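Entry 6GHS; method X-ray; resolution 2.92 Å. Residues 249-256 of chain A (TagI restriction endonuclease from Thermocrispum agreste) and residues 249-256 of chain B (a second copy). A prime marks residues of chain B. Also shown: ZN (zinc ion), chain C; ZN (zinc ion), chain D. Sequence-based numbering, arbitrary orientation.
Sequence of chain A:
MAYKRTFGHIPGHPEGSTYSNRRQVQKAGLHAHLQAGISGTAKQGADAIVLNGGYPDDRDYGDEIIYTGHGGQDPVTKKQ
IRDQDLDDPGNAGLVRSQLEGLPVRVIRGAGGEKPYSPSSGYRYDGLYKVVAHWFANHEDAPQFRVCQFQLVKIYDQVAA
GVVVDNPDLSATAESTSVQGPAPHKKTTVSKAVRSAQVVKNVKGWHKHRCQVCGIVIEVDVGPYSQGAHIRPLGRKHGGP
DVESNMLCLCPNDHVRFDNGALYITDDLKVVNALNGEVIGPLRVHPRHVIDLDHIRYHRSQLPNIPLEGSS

Chain A (249-256) LCPNDHVR
Chain B 249-256: LCPNDHVR

A helix N-terminus offers free amide hydrogens, and a two-fold axis lets two such ends satisfy each other, as two copies of TagI illustrate. Helices 251-256 and 251-256′ approach to 9.0 Å between axes, their N-to-C directions 140° apart, and the register places Pro251 CA 5.3 Å from Asn252′ CA and the reverse. Because the axis is exact, everything described along chain B recurs in chain A.

Leu249′ enters extended (phi/psi -136/154; m, t) and makes no contact with the chain A stretch. Cys250′ (-74/159, chi1 p) is the N-cap: its SG accepts from Asp253′ N at 3.5 Å and also binds ZN of chain D at 2.2 Å, while its CB lies 3.8 Å from Asn252 OD1. Pro251′ (-54/-38, C-gamma exo) opens the helix and points toward the partner, its CB 3.7 Å from Pro251 CB and its CG 4.1 Å from Val255 CG2. Asn252′ (-63/-50) starts sideways, but chi1 m (-72°) and chi2 8° carry its end across. There Asn252 N donates to Asn252′ OD1 at 2.8 Å with an N-H...O angle of 149°, and Asn252′ N returns the bond to Asn252 OD1. The reciprocity brings the two acceptors, Asn252 OD1 and Asn252′ OD1, within 3.1 Å without a bond between them. Pro251 N, lacking a hydrogen, cannot donate to Asn252′ OD1 3.2 Å away.

Asp253′ (-68/-32; m, chi2 -34°) points away; its OD2 binds the same ZN at 1.9 Å, two further ligands coming from elsewhere in the structure, and its OD1 meets Arg256′ NH1 at 2.6 Å in a salt bridge. His254′ (-53/-50; t, chi2 168°) stays out of reach, its N bonded to Cys250′ O at 3.0 Å. Val255′ (-62/-47, t) points toward chain A, its CG2 4.1 Å from Pro251 CG. Arg256′ (-57/-50; m, t, t, chi4 120°) continues the helix, its N donating to Asn252′ O at 3.3 Å.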

ATOM      1  N   LEU A 249      -5.298 -13.710   3.545  1.00 26.30           N
ATOM      2  CA  LEU A 249      -4.424 -14.114   2.434  1.00 25.77           C
ATOM      3  C   LEU A 249      -2.990 -13.628   2.585  1.00 24.53           C
ATOM      4  O   LEU A 249      -2.754 -12.588   3.190  1.00 24.68           O
ATOM      5  CB  LEU A 249      -4.926 -13.527   1.129  1.00 26.32           C
ATOM      6  CG  LEU A 249      -6.344 -13.823   0.693  1.00 27.39           C
ATOM      7  CD1 LEU A 249      -6.620 -13.050  -0.587  1.00 27.79           C
ATOM      8  CD2 LEU A 249      -6.535 -15.308   0.464  1.00 28.09           C
ATOM      9  N   CYS A 250      -2.048 -14.339   1.965  1.00 23.32           N
ATOM     10  CA  CYS A 250      -0.668 -13.877   1.885  1.00 23.05           C
ATOM     11  C   CYS A 250      -0.648 -12.748   0.873  1.00 23.86           C
ATOM     12  O   CYS A 250      -1.564 -12.648   0.050  1.00 25.33           O
ATOM     13  CB  CYS A 250       0.286 -14.987   1.449  1.00 22.51           C
ATOM     14  SG  CYS A 250      -0.136 -15.689  -0.145  1.00 21.76           S
ATOM     15  N   PRO A 251       0.375 -11.883   0.925  1.00 24.44           N
ATOM     16  CA  PRO A 251       0.443 -10.762  -0.024  1.00 24.98           C
ATOM     17  C   PRO A 251       0.362 -11.126  -1.499  1.00 25.95           C
ATOM     18  O   PRO A 251      -0.288 -10.398  -2.237  1.00 25.64           O
ATOM     19  CB  PRO A 251       1.787 -10.136   0.285  1.00 25.08           C
ATOM     20  CG  PRO A 251       1.944 -10.379   1.742  1.00 24.95           C
ATOM     21  CD  PRO A 251       1.329 -11.711   2.033  1.00 24.36           C
ATOM     22  N   ASN A 252       0.990 -12.239  -1.906  1.00 28.28           N
ATOM     23  CA  ASN A 252       0.955 -12.717  -3.311  1.00 29.30           C
ATOM     24  C   ASN A 252      -0.463 -13.073  -3.738  1.00 28.45           C
ATOM     25  O   ASN A 252      -0.925 -12.612  -4.778  1.00 28.70           O
ATOM     26  CB  ASN A 252       1.883 -13.933  -3.554  1.00 30.31           C
ATOM     27  CG  ASN A 252       3.366 -13.573  -3.550  1.00 30.72           C
ATOM     28  OD1 ASN A 252       3.745 -12.459  -3.226  1.00 32.25           O
ATOM     29  ND2 ASN A 252       4.210 -14.535  -3.893  1.00 30.59           N
ATOM     30  N   ASP A 253      -1.156 -13.867  -2.933  1.00 27.68           N
ATOM     31  CA  ASP A 253      -2.522 -14.248  -3.285  1.00 29.06           C
ATOM     32  C   ASP A 253      -3.518 -13.093  -3.230  1.00 28.30           C
ATOM     33  O   ASP A 253      -4.444 -13.065  -4.038  1.00 28.44           O
ATOM     34  CB  ASP A 253      -3.011 -15.448  -2.465  1.00 30.28           C
ATOM     35  CG  ASP A 253      -2.302 -16.744  -2.853  1.00 31.23           C
ATOM     36  OD1 ASP A 253      -1.970 -16.928  -4.035  1.00 33.28           O
ATOM     37  OD2 ASP A 253      -2.061 -17.590  -1.976  1.00 31.69           O
ATOM     38  N   HIS A 254      -3.316 -12.129  -2.331  1.00 28.05           N
ATOM     39  CA  HIS A 254      -4.139 -10.896  -2.335  1.00 27.75           C
ATOM     40  C   HIS A 254      -4.134 -10.242  -3.735  1.00 27.46           C
ATOM     41  O   HIS A 254      -5.190  -9.944  -4.292  1.00 26.88           O
ATOM     42  CB  HIS A 254      -3.657  -9.895  -1.264  1.00 27.19           C
ATOM     43  CG  HIS A 254      -4.634  -8.795  -0.960  1.00 26.59           C
ATOM     44  ND1 HIS A 254      -4.484  -7.956   0.120  1.00 26.42           N
ATOM     45  CD2 HIS A 254      -5.770  -8.397  -1.586  1.00 26.72           C
ATOM     46  CE1 HIS A 254      -5.481  -7.090   0.147  1.00 26.96           C
ATOM     47  NE2 HIS A 254      -6.275  -7.333  -0.879  1.00 26.59           N
ATOM     48  N   VAL A 255      -2.946 -10.068  -4.302  1.00 27.43           N
ATOM     49  CA  VAL A 255      -2.787  -9.401  -5.586  1.00 28.56           C
ATOM     50  C   VAL A 255      -3.502 -10.154  -6.699  1.00 28.64           C
ATOM     51  O   VAL A 255      -4.209  -9.554  -7.516  1.00 28.66           O
ATOM     52  CB  VAL A 255      -1.299  -9.284  -5.951  1.00 30.92           C
ATOM     53  CG1 VAL A 255      -1.109  -8.810  -7.388  1.00 32.44           C
ATOM     54  CG2 VAL A 255      -0.603  -8.324  -4.999  1.00 31.97           C
ATOM     55  N   ARG A 256      -3.294 -11.463  -6.737  1.00 28.84           N
ATOM     56  CA  ARG A 256      -3.972 -12.326  -7.710  1.00 29.54           C
ATOM     57  C   ARG A 256      -5.488 -12.196  -7.584  1.00 28.39           C
ATOM     58  O   ARG A 256      -6.193 -11.968  -8.561  1.00 26.96           O
ATOM     59  CB  ARG A 256      -3.578 -13.796  -7.515  1.00 31.24           C
ATOM     60  CG  ARG A 256      -2.101 -14.085  -7.670  1.00 32.83           C
ATOM     61  CD  ARG A 256      -1.850 -15.539  -7.955  1.00 35.74           C
ATOM     62  NE  ARG A 256      -0.425 -15.842  -7.816  1.00 40.75           N
ATOM     63  CZ  ARG A 256       0.120 -16.721  -6.964  1.00 46.56           C
ATOM     64  NH1 ARG A 256      -0.624 -17.464  -6.135  1.00 51.19           N
ATOM     65  NH2 ARG A 256       1.445 -16.892  -6.949  1.00 47.57           N
TER
ATOM     66  N   LEU B 249      11.126  -7.932  -6.472  1.00 26.30           N
ATOM     67  CA  LEU B 249      10.642  -8.976  -5.557  1.00 25.77           C
ATOM     68  C   LEU B 249       9.149  -9.241  -5.678  1.00 24.53           C
ATOM     69  O   LEU B 249       8.390  -8.342  -6.020  1.00 24.68           O
ATOM     70  CB  LEU B 249      10.875  -8.562  -4.117  1.00 26.32           C
ATOM     71  CG  LEU B 249      12.279  -8.217  -3.674  1.00 27.39           C
ATOM     72  CD1 LEU B 249      12.222  -7.754  -2.227  1.00 27.79           C
ATOM     73  CD2 LEU B 249      13.193  -9.418  -3.808  1.00 28.09           C
ATOM     74  N   CYS B 250       8.724 -10.453  -5.318  1.00 23.32           N
ATOM     75  CA  CYS B 250       7.305 -10.769  -5.219  1.00 23.05           C
ATOM     76  C   CYS B 250       6.798 -10.089  -3.962  1.00 23.86           C
ATOM     77  O   CYS B 250       7.598  -9.757  -3.080  1.00 25.33           O
ATOM     78  CB  CYS B 250       7.055 -12.273  -5.136  1.00 22.51           C
ATOM     79  SG  CYS B 250       7.874 -13.046  -3.742  1.00 21.76           S
ATOM     80  N   PRO B 251       5.480  -9.860  -3.866  1.00 24.44           N
ATOM     81  CA  PRO B 251       4.931  -9.195  -2.675  1.00 24.98           C
ATOM     82  C   PRO B 251       5.280  -9.824  -1.335  1.00 25.95           C
ATOM     83  O   PRO B 251       5.533  -9.079  -0.397  1.00 25.64           O
ATOM     84  CB  PRO B 251       3.436  -9.260  -2.908  1.00 25.08           C
ATOM     85  CG  PRO B 251       3.323  -9.179  -4.387  1.00 24.95           C
ATOM     86  CD  PRO B 251       4.494  -9.913  -4.958  1.00 24.36           C
ATOM     87  N   ASN B 252       5.312 -11.163  -1.259  1.00 28.28           N
ATOM     88  CA  ASN B 252       5.672 -11.893  -0.017  1.00 29.30           C
ATOM     89  C   ASN B 252       7.106 -11.595   0.401  1.00 28.45           C
ATOM     90  O   ASN B 252       7.348 -11.240   1.552  1.00 28.70           O
ATOM     91  CB  ASN B 252       5.484 -13.424  -0.146  1.00 30.31           C
ATOM     92  CG  ASN B 252       4.020 -13.855  -0.160  1.00 30.72           C
ATOM     93  OD1 ASN B 252       3.120 -13.034  -0.222  1.00 32.25           O
ATOM     94  ND2 ASN B 252       3.786 -15.159  -0.123  1.00 30.59           N
ATOM     95  N   ASP B 253       8.045 -11.715  -0.527  1.00 27.68           N
ATOM     96  CA  ASP B 253       9.441 -11.445  -0.190  1.00 29.06           C
ATOM     97  C   ASP B 253       9.731  -9.977   0.109  1.00 28.30           C
ATOM     98  O   ASP B 253      10.573  -9.697   0.959  1.00 28.44           O
ATOM     99  CB  ASP B 253      10.402 -12.001  -1.248  1.00 30.28           C
ATOM    100  CG  ASP B 253      10.454 -13.527  -1.241  1.00 31.23           C
ATOM    101  OD1 ASP B 253      10.335 -14.138  -0.167  1.00 33.28           O
ATOM    102  OD2 ASP B 253      10.603 -14.134  -2.315  1.00 31.69           O
ATOM    103  N   HIS B 254       9.019  -9.050  -0.533  1.00 28.05           N
ATOM    104  CA  HIS B 254       9.124  -7.618  -0.170  1.00 27.75           C
ATOM    105  C   HIS B 254       8.890  -7.422   1.346  1.00 27.46           C
ATOM    106  O   HIS B 254       9.696  -6.790   2.028  1.00 26.88           O
ATOM    107  CB  HIS B 254       8.141  -6.755  -0.988  1.00 27.19           C
ATOM    108  CG  HIS B 254       8.425  -5.281  -0.944  1.00 26.59           C
ATOM    109  ND1 HIS B 254       7.808  -4.388  -1.789  1.00 26.42           N
ATOM    110  CD2 HIS B 254       9.255  -4.544  -0.165  1.00 26.72           C
ATOM    111  CE1 HIS B 254       8.243  -3.166  -1.534  1.00 26.96           C
ATOM    112  NE2 HIS B 254       9.120  -3.232  -0.550  1.00 26.59           N
ATOM    113  N   VAL B 255       7.813  -8.004   1.858  1.00 27.43           N
ATOM    114  CA  VAL B 255       7.431  -7.845   3.253  1.00 28.56           C
ATOM    115  C   VAL B 255       8.497  -8.395   4.190  1.00 28.64           C
ATOM    116  O   VAL B 255       8.869  -7.749   5.176  1.00 28.66           O
ATOM    117  CB  VAL B 255       6.108  -8.573   3.536  1.00 30.92           C
ATOM    118  CG1 VAL B 255       5.805  -8.628   5.029  1.00 32.44           C
ATOM    119  CG2 VAL B 255       4.967  -7.880   2.808  1.00 31.97           C
ATOM    120  N   ARG B 256       8.966  -9.599   3.888  1.00 28.84           N
ATOM    121  CA  ARG B 256      10.045 -10.225   4.660  1.00 29.54           C
ATOM    122  C   ARG B 256      11.287  -9.336   4.671  1.00 28.39           C
ATOM    123  O   ARG B 256      11.850  -9.040   5.719  1.00 26.96           O
ATOM    124  CB  ARG B 256      10.415 -11.596   4.080  1.00 31.24           C
ATOM    125  CG  ARG B 256       9.288 -12.605   4.060  1.00 32.83           C
ATOM    126  CD  ARG B 256       9.807 -14.011   3.958  1.00 35.74           C
ATOM    127  NE  ARG B 256       8.712 -14.932   3.653  1.00 40.75           N
ATOM    128  CZ  ARG B 256       8.617 -15.723   2.576  1.00 46.56           C
ATOM    129  NH1 ARG B 256       9.574 -15.769   1.640  1.00 51.19           N
ATOM    130  NH2 ARG B 256       7.551 -16.517   2.430  1.00 47.57           N
TER
HETATM  131 ZN    ZN C 401      -1.278 -17.620  -0.272  1.00 37.16          ZN
HETATM  132 ZN    ZN D 401       9.826 -14.122  -4.021  1.00 37.16          ZN